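PDB 2R7L: 5-formaminoimidazole-4-carboxamide-1-(beta)-D-ribofuranosyl 5'-monophosphate synthetase from Methanocaldococcus jannaschii, which catalyses the ATP- and formate-dependent formylation of AICAR to FAICAR in purine biosynthesis, without folates. Local coordinates for residues I65-D68 with N69-D72; S266-P269 with Q270-E273; E335-M339 with G340-A344. All blocks are in the same frame, centred on the assembly; numbering follows the deposited sequence.

In the fold
The three local contacts lie in series along the chain and do not touch. Contact 1, in the N-terminal Rossmann-like part, and contact 2, at the start of helix 268-285, sit on opposite sides of the chain's centre, their centres 42 Å apart. Contact 3 heads helix 339-353; its centre is 27 Å from that of contact 1 and 22 Å from that of contact 2. Their relation to the AICAR nucleotide differs. S266 of contact 2 hydrogen-bonds the phosphate of a nucleotide that S94 and N258 of a second subunit also hold. The F70 side chain of contact 1 is about 7 Å from a bound nucleotide, and the M339 side chain of contact 3 about 12 Å.

Contact 1 (I65-D68 with N69-D72); sequences IYVD and NFSD
At the exit of edge strand 63-66, V67 and D68 turn into the 3-10 segment that begins at F70, and D72 folds back over both. V67 has two partners. CG2 comes in at the rim of the F70 ring, near its plane, with CG2 to F70 CD2 3.8 Å, while V67 CB lies 4.0 Å from D72 CB as the two side chains slide past each other in opposite directions. The turn is tied by a reciprocal pair three residues apart: D72 N donates to N69 O at 2.8 Å, and N69 N donates to D72 OD2 at 3.1 Å. The second is fairly straight (153°), but N69 N meets OD2 from above the carboxylate, 53° out of its plane. With CG beside its own N (chi1 -63°), D72 turns the carboxylate back toward the peptide it accepts from. This is how the four-stranded parallel sheet hands its strand over to the connection leading to helix 76-84, whose I78 also touches V67; Y98 meets the F70 ring edge-to-face. A water accepts from D68 N at 2.9 Å and donates to D72 OD2 at the same distance, with a further weak bond to D68 OD1. The two carboxylates approach to 4.3 Å (D68 OD1 to D72 OD2), a proximity that could raise the proton affinity of either, though the bridging water and N69 N probably offset part of it.

Contact 2 (S266-P269 with Q270-E273); sequences SLLP and QVFE. With AMZ (aminoimidazole 4-carboxamide ribonucleotide), chain F.
Three consecutive i to i+4 bonds start helix 268-285: V271 N to L267 O (2.9 Å), F272 N to L268 O (2.7 Å) and E273 N to P269 O (2.9 Å), all nearly straight. The L267 carbonyl is met in its own plane, whereas the donor to P269 O is tilted 30° from the carbonyl plane. On the buried flank, L268 and V271 run side by side, L268 CD2 4.1 Å from V271 CB, and both reach I263 of strand 253-263. The F272 ring turns an edge to the helix backbone, its CD1 3.2 Å from L268 O and that oxygen near the ring plane. L267 and Q270 likewise point the same way, L267 CD2 lying 3.9 Å from Q270 NE2. The Q270 chain is extended, CG anti to the backbone N (chi1 -170°); its OE1 accepts from L306 N and NE2 donates to L304 O. A water bridges S266 O, to which it donates at 2.6 Å, and Q270 N, from which it accepts weakly. The second subunit packs here, its L30 on L268 and V53 on F272. S266 OG, set between its backbone N and carbonyl carbon (chi1 51°), donates to phosphate oxygen OP2 of AMZ at a very short 2.5 Å. With R264 also bonding the nucleotide, and S94 and N258 of the second subunit doing the same, the substrate is gripped across a subunit interface.

Contact 3 (E335-M339 with G340-A344); sequences EPLSM and GQRIA
S338 caps helix 339-353 from the N-cap position: its OG accepts from Q341 N at 3.2 Å and 154°. A chi1 of 68° places OG between the backbone N and carbonyl carbon of S338, facing the first turn. The S338 carbonyl takes R342 N at 3.1 Å, with Q341 N giving it a second, weak bond, and M339 O receives I343 N at 2.9 Å, nearly along the C=O axis. Alongside the cap, L337 CD1 is 3.9 Å from Q341 CB and equally close to R342 N, so one methyl lies across both the glutamine chain and the backbone. M339 and I343 cross at an angle, with M339 CG 4.2 Å from I343 CD1. Around this first shell, a single water joins three polar groups: it donates to P336 O and to Q341 OE1 (2.7 Å) and accepts from S338 N (3.0 Å). It thus ties the inverse gamma turn centred on P336 to the helix. Farther out, E39 holds the other end of the Q341 amide through NE2, and R342 forms salt bridges with E346 and with E221 of strand 219-230, while M339 packs on H31 and F212. At the helix start, OG and the water satisfy the N-H groups of Q341 and S338 respectively, G340 N bonds H31 ND1 weakly, and with water at OE1 and E39 at NE2 the Q341 amide is likely fixed against flipping.

Contact 1 (I65-D68 with N69-D72)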
loop_
_atom_site.group_PDB
_atom_site.type_symbol
_atom_site.label_atom_id
_atom_site.label_comp_id
_atom_site.label_asym_id
_atom_site.label_seq_id
_atom_site.Cartn_x
_atom_site.Cartn_y
_atom_site.Cartn_z
ATOM N N ILE A 65 -3.879 31.717 1.651
ATOM C CA ILE A 65 -4.430 33.053 1.876
ATOM C C ILE A 65 -3.587 33.752 2.934
ATOM O O ILE A 65 -3.744 33.481 4.123
ATOM C CB ILE A 65 -5.881 32.996 2.383
ATOM C CG1 ILE A 65 -6.766 32.241 1.396
ATOM C CG2 ILE A 65 -6.419 34.402 2.620
ATOM C CD1 ILE A 65 -8.225 32.153 1.815
ATOM N N TYR A 66 -2.680 34.625 2.503
ATOM C CA TYR A 66 -1.830 35.369 3.428
ATOM C C TYR A 66 -2.571 36.515 4.127
ATOM O O TYR A 66 -3.325 37.257 3.499
ATOM C CB TYR A 66 -0.602 35.917 2.705
ATOM C CG TYR A 66 0.470 34.892 2.460
ATOM C CD1 TYR A 66 1.627 34.875 3.225
ATOM C CD2 TYR A 66 0.326 33.932 1.465
ATOM C CE1 TYR A 66 2.613 33.932 3.006
ATOM C CE2 TYR A 66 1.304 32.981 1.241
ATOM C CZ TYR A 66 2.445 32.987 2.013
ATOM O OH TYR A 66 3.419 32.043 1.793
ATOM N N VAL A 67 -2.356 36.640 5.436
ATOM C CA VAL A 67 -2.870 37.771 6.208
ATOM C C VAL A 67 -1.706 38.519 6.853
ATOM O O VAL A 67 -0.620 37.965 7.015
ATOM C CB VAL A 67 -3.870 37.333 7.300
ATOM C CG1 VAL A 67 -5.170 36.881 6.678
ATOM C CG2 VAL A 67 -3.272 36.238 8.187
ATOM N N ASP A 68 -1.926 39.783 7.204
ATOM C CA ASP A 68 -0.880 40.585 7.835
ATOM C C ASP A 68 -0.545 40.042 9.220
ATOM O O ASP A 68 0.623 39.937 9.598
ATOM C CB ASP A 68 -1.305 42.053 7.921
ATOM C CG ASP A 68 -1.115 42.790 6.607
ATOM O OD1 ASP A 68 -2.002 43.595 6.246
ATOM O OD2 ASP A 68 -0.085 42.560 5.934
ATOM N N ASN A 69 -1.593 39.695 9.960
ATOM C CA ASN A 69 -1.490 39.064 11.267
ATOM C C ASN A 69 -2.679 38.132 11.391
ATOM O O ASN A 69 -3.745 38.421 10.838
ATOM C CB ASN A 69 -1.549 40.117 12.382
ATOM C CG ASN A 69 -0.326 41.019 12.403
ATOM O OD1 ASN A 69 0.762 40.605 12.812
ATOM N ND2 ASN A 69 -0.500 42.265 11.966
ATOM N N PHE A 70 -2.516 37.025 12.114
ATOM C CA PHE A 70 -3.582 36.027 12.196
ATOM C C PHE A 70 -4.871 36.617 12.746
ATOM O O PHE A 70 -5.938 36.010 12.643
ATOM C CB PHE A 70 -3.168 34.809 13.032
ATOM C CG PHE A 70 -2.225 33.869 12.329
ATOM C CD1 PHE A 70 -1.596 32.851 13.028
ATOM C CD2 PHE A 70 -1.950 34.011 10.975
ATOM C CE1 PHE A 70 -0.724 31.983 12.390
ATOM C CE2 PHE A 70 -1.077 33.143 10.334
ATOM C CZ PHE A 70 -0.464 32.131 11.041
ATOM N N SER A 71 -4.776 37.803 13.334
ATOM C CA SER A 71 -5.958 38.454 13.875
ATOM C C SER A 71 -6.910 38.873 12.753
ATOM O O SER A 71 -8.114 39.007 12.969
ATOM C CB SER A 71 -5.561 39.656 14.727
ATOM O OG SER A 71 -6.544 39.901 15.716
ATOM N N ASP A 72 -6.363 39.051 11.552
ATOM C CA ASP A 72 -7.136 39.515 10.399
ATOM C C ASP A 72 -8.145 38.498 9.870
ATOM O O ASP A 72 -9.044 38.852 9.109
ATOM C CB ASP A 72 -6.201 39.943 9.269
ATOM C CG ASP A 72 -5.322 41.107 9.657
ATOM O OD1 ASP A 72 -5.751 41.917 10.503
ATOM O OD2 ASP A 72 -4.201 41.215 9.118
HETATM O O HOH W 1 -4.303 41.051 6.218
#

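Contact 2 (S266-P269 with Q270-E273)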
loop_
_atom_site.group_PDB
_atom_site.type_symbol
_atom_site.label_atom_id
_atom_site.label_comp_id
_atom_site.label_asym_id
_atom_site.label_seq_id
_atom_site.Cartn_x
_atom_site.Cartn_y
_atom_site.Cartn_z
ATOM N N SER A 266 -8.182 -3.553 29.090
ATOM C CA SER A 266 -9.351 -3.716 29.960
ATOM C C SER A 266 -10.026 -2.391 30.330
ATOM O O SER A 266 -11.131 -2.385 30.870
ATOM C CB SER A 266 -8.983 -4.490 31.233
ATOM O OG SER A 266 -7.842 -3.927 31.876
ATOM N N LEU A 267 -9.382 -1.270 30.022
ATOM C CA LEU A 267 -9.930 0.041 30.387
ATOM C C LEU A 267 -10.670 0.716 29.239
ATOM O O LEU A 267 -11.207 1.816 29.395
ATOM C CB LEU A 267 -8.821 0.972 30.892
ATOM C CG LEU A 267 -8.108 0.610 32.198
ATOM C CD1 LEU A 267 -7.015 1.630 32.527
ATOM C CD2 LEU A 267 -9.114 0.513 33.332
ATOM N N LEU A 268 -10.701 0.066 28.080
ATOM C CA LEU A 268 -11.377 0.660 26.926
ATOM C C LEU A 268 -12.901 0.745 27.092
ATOM O O LEU A 268 -13.525 1.710 26.631
ATOM C CB LEU A 268 -10.981 -0.062 25.637
ATOM C CG LEU A 268 -9.555 0.269 25.196
ATOM C CD1 LEU A 268 -9.142 -0.613 24.036
ATOM C CD2 LEU A 268 -9.475 1.735 24.818
ATOM N N PRO A 269 -13.513 -0.253 27.752
ATOM C CA PRO A 269 -14.940 -0.083 28.028
ATOM C C PRO A 269 -15.228 1.194 28.814
ATOM O O PRO A 269 -16.213 1.880 28.536
ATOM C CB PRO A 269 -15.293 -1.326 28.853
ATOM C CG PRO A 269 -14.280 -2.353 28.431
ATOM C CD PRO A 269 -13.011 -1.554 28.225
ATOM N N GLN A 270 -14.364 1.524 29.773
ATOM C CA GLN A 270 -14.493 2.778 30.512
ATOM C C GLN A 270 -14.257 3.967 29.588
ATOM O O GLN A 270 -15.005 4.943 29.617
ATOM C CB GLN A 270 -13.508 2.825 31.693
ATOM C CG GLN A 270 -13.751 3.995 32.639
ATOM C CD GLN A 270 -12.638 4.192 33.681
ATOM O OE1 GLN A 270 -12.429 5.304 34.164
ATOM N NE2 GLN A 270 -11.926 3.115 34.022
ATOM N N VAL A 271 -13.198 3.886 28.782
ATOM C CA VAL A 271 -12.870 4.936 27.814
ATOM C C VAL A 271 -14.054 5.217 26.889
ATOM O O VAL A 271 -14.440 6.375 26.686
ATOM C CB VAL A 271 -11.640 4.552 26.960
ATOM C CG1 VAL A 271 -11.482 5.505 25.789
ATOM C CG2 VAL A 271 -10.367 4.507 27.821
ATOM N N PHE A 272 -14.636 4.154 26.342
ATOM C CA PHE A 272 -15.762 4.296 25.414
ATOM C C PHE A 272 -17.011 4.815 26.125
ATOM O O PHE A 272 -17.692 5.715 25.619
ATOM C CB PHE A 272 -16.049 2.973 24.693
ATOM C CG PHE A 272 -15.220 2.762 23.450
ATOM C CD1 PHE A 272 -14.136 1.899 23.459
ATOM C CD2 PHE A 272 -15.524 3.436 22.275
ATOM C CE1 PHE A 272 -13.366 1.706 22.316
ATOM C CE2 PHE A 272 -14.759 3.254 21.131
ATOM C CZ PHE A 272 -13.684 2.384 21.150
ATOM N N GLU A 273 -17.302 4.259 27.302
ATOM C CA GLU A 273 -18.454 4.711 28.101
ATOM C C GLU A 273 -18.395 6.211 28.392
ATOM O O GLU A 273 -19.411 6.900 28.348
ATOM C CB GLU A 273 -18.560 3.918 29.408
ATOM C CG GLU A 273 -19.781 4.250 30.252
ATOM C CD GLU A 273 -21.081 3.756 29.634
ATOM O OE1 GLU A 273 -21.106 2.615 29.127
ATOM O OE2 GLU A 273 -22.082 4.505 29.660
HETATM O O5 AMZ F . -0.500 -2.839 29.044
HETATM C C6 AMZ F . 0.136 -3.657 29.714
HETATM N N2 AMZ F . 1.462 -3.670 29.822
HETATM C C3A AMZ F . -0.584 -4.738 30.503
HETATM C C7A AMZ F . -0.019 -5.642 31.386
HETATM N N3 AMZ F . 1.268 -5.756 31.719
HETATM N N1 AMZ F . -1.892 -4.957 30.469
HETATM C C5 AMZ F . -2.141 -5.978 31.302
HETATM N N AMZ F . -0.998 -6.392 31.860
HETATM C C1 AMZ F . -0.849 -7.507 32.827
HETATM C C2 AMZ F . -1.029 -7.061 34.278
HETATM C C3 AMZ F . -2.447 -7.488 34.608
HETATM O O2 AMZ F . -2.507 -7.912 35.968
HETATM O O1 AMZ F . -0.097 -7.799 35.078
HETATM O O AMZ F . -1.931 -8.398 32.512
HETATM C C AMZ F . -2.645 -8.708 33.713
HETATM C C4 AMZ F . -4.121 -8.896 33.312
HETATM O O3 AMZ F . -4.610 -7.721 32.674
HETATM P P AMZ F . -6.049 -7.173 33.036
HETATM O OP1 AMZ F . -7.172 -8.065 32.645
HETATM O O4 AMZ F . -6.073 -6.910 34.622
HETATM O OP2 AMZ F . -6.196 -5.719 32.336
HETATM O O HOH W 2 -12.954 -0.800 31.708
#

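Contact 3 (E335-M339 with G340-A344)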
loop_
_atom_site.group_PDB
_atom_site.type_symbol
_atom_site.label_atom_id
_atom_site.label_comp_id
_atom_site.label_asym_id
_atom_site.label_seq_id
_atom_site.Cartn_x
_atom_site.Cartn_y
_atom_site.Cartn_z
ATOM N N GLU A 335 -5.197 1.247 8.168
ATOM C CA GLU A 335 -4.654 2.424 7.492
ATOM C C GLU A 335 -3.946 3.384 8.466
ATOM O O GLU A 335 -4.275 3.426 9.651
ATOM C CB GLU A 335 -5.783 3.161 6.756
ATOM C CG GLU A 335 -6.312 2.438 5.511
ATOM C CD GLU A 335 -5.307 2.422 4.357
ATOM O OE1 GLU A 335 -5.603 3.022 3.303
ATOM O OE2 GLU A 335 -4.222 1.821 4.498
ATOM N N PRO A 336 -2.973 4.160 7.961
ATOM C CA PRO A 336 -2.336 5.222 8.744
ATOM C C PRO A 336 -3.269 6.439 8.901
ATOM O O PRO A 336 -2.965 7.531 8.409
ATOM C CB PRO A 336 -1.115 5.581 7.897
ATOM C CG PRO A 336 -1.548 5.271 6.475
ATOM C CD PRO A 336 -2.411 4.053 6.598
ATOM N N LEU A 337 -4.391 6.242 9.589
ATOM C CA LEU A 337 -5.447 7.247 9.675
ATOM C C LEU A 337 -5.194 8.275 10.780
ATOM O O LEU A 337 -5.113 7.907 11.951
ATOM C CB LEU A 337 -6.788 6.544 9.937
ATOM C CG LEU A 337 -8.026 7.422 10.132
ATOM C CD1 LEU A 337 -8.453 8.075 8.822
ATOM C CD2 LEU A 337 -9.169 6.605 10.704
ATOM N N SER A 338 -5.075 9.551 10.405
ATOM C CA SER A 338 -5.008 10.650 11.374
ATOM C C SER A 338 -6.389 11.224 11.659
ATOM O O SER A 338 -7.348 10.943 10.945
ATOM C CB SER A 338 -4.116 11.781 10.856
ATOM O OG SER A 338 -4.724 12.414 9.738
ATOM N N MET A 339 -6.485 12.041 12.706
ATOM C CA MET A 339 -7.729 12.733 13.007
ATOM C C MET A 339 -8.119 13.668 11.862
ATOM O O MET A 339 -9.284 13.736 11.470
ATOM C CB MET A 339 -7.609 13.523 14.312
ATOM C CG MET A 339 -8.898 14.216 14.712
ATOM S SD MET A 339 -10.238 13.071 15.071
ATOM C CE MET A 339 -9.854 12.534 16.738
ATOM N N GLY A 340 -7.141 14.396 11.335
ATOM C CA GLY A 340 -7.379 15.260 10.174
ATOM C C GLY A 340 -8.027 14.549 8.984
ATOM O O GLY A 340 -8.910 15.111 8.318
ATOM N N GLN A 341 -7.593 13.318 8.704
ATOM C CA GLN A 341 -8.160 12.542 7.602
ATOM C C GLN A 341 -9.550 12.011 7.922
ATOM O O GLN A 341 -10.389 11.878 7.028
ATOM C CB GLN A 341 -7.255 11.370 7.188
ATOM C CG GLN A 341 -7.780 10.675 5.925
ATOM C CD GLN A 341 -6.896 9.565 5.411
ATOM O OE1 GLN A 341 -5.882 9.218 6.022
ATOM N NE2 GLN A 341 -7.283 8.990 4.270
ATOM N N ARG A 342 -9.774 11.687 9.193
ATOM C CA ARG A 342 -11.088 11.261 9.677
ATOM C C ARG A 342 -12.126 12.380 9.575
ATOM O O ARG A 342 -13.293 12.131 9.271
ATOM C CB ARG A 342 -11.000 10.772 11.123
ATOM C CG ARG A 342 -12.324 10.256 11.678
ATOM C CD ARG A 342 -12.795 9.048 10.909
ATOM N NE ARG A 342 -14.173 8.655 11.211
ATOM C CZ ARG A 342 -15.244 9.144 10.591
ATOM N NH1 ARG A 342 -15.105 10.072 9.642
ATOM N NH2 ARG A 342 -16.459 8.717 10.928
ATOM N N ILE A 343 -11.699 13.609 9.831
ATOM C CA ILE A 343 -12.566 14.772 9.639
ATOM C C ILE A 343 -12.927 14.906 8.149
ATOM O O ILE A 343 -14.102 14.968 7.790
ATOM C CB ILE A 343 -11.889 16.063 10.159
ATOM C CG1 ILE A 343 -11.825 16.051 11.693
ATOM C CG2 ILE A 343 -12.605 17.313 9.648
ATOM C CD1 ILE A 343 -10.820 17.021 12.273
ATOM N N ALA A 344 -11.903 14.913 7.294
ATOM C CA ALA A 344 -12.068 15.048 5.841
ATOM C C ALA A 344 -13.002 13.997 5.255
ATOM O O ALA A 344 -13.811 14.289 4.384
ATOM C CB ALA A 344 -10.732 14.987 5.158
HETATM O O HOH W 3 -3.828 9.909 7.685
#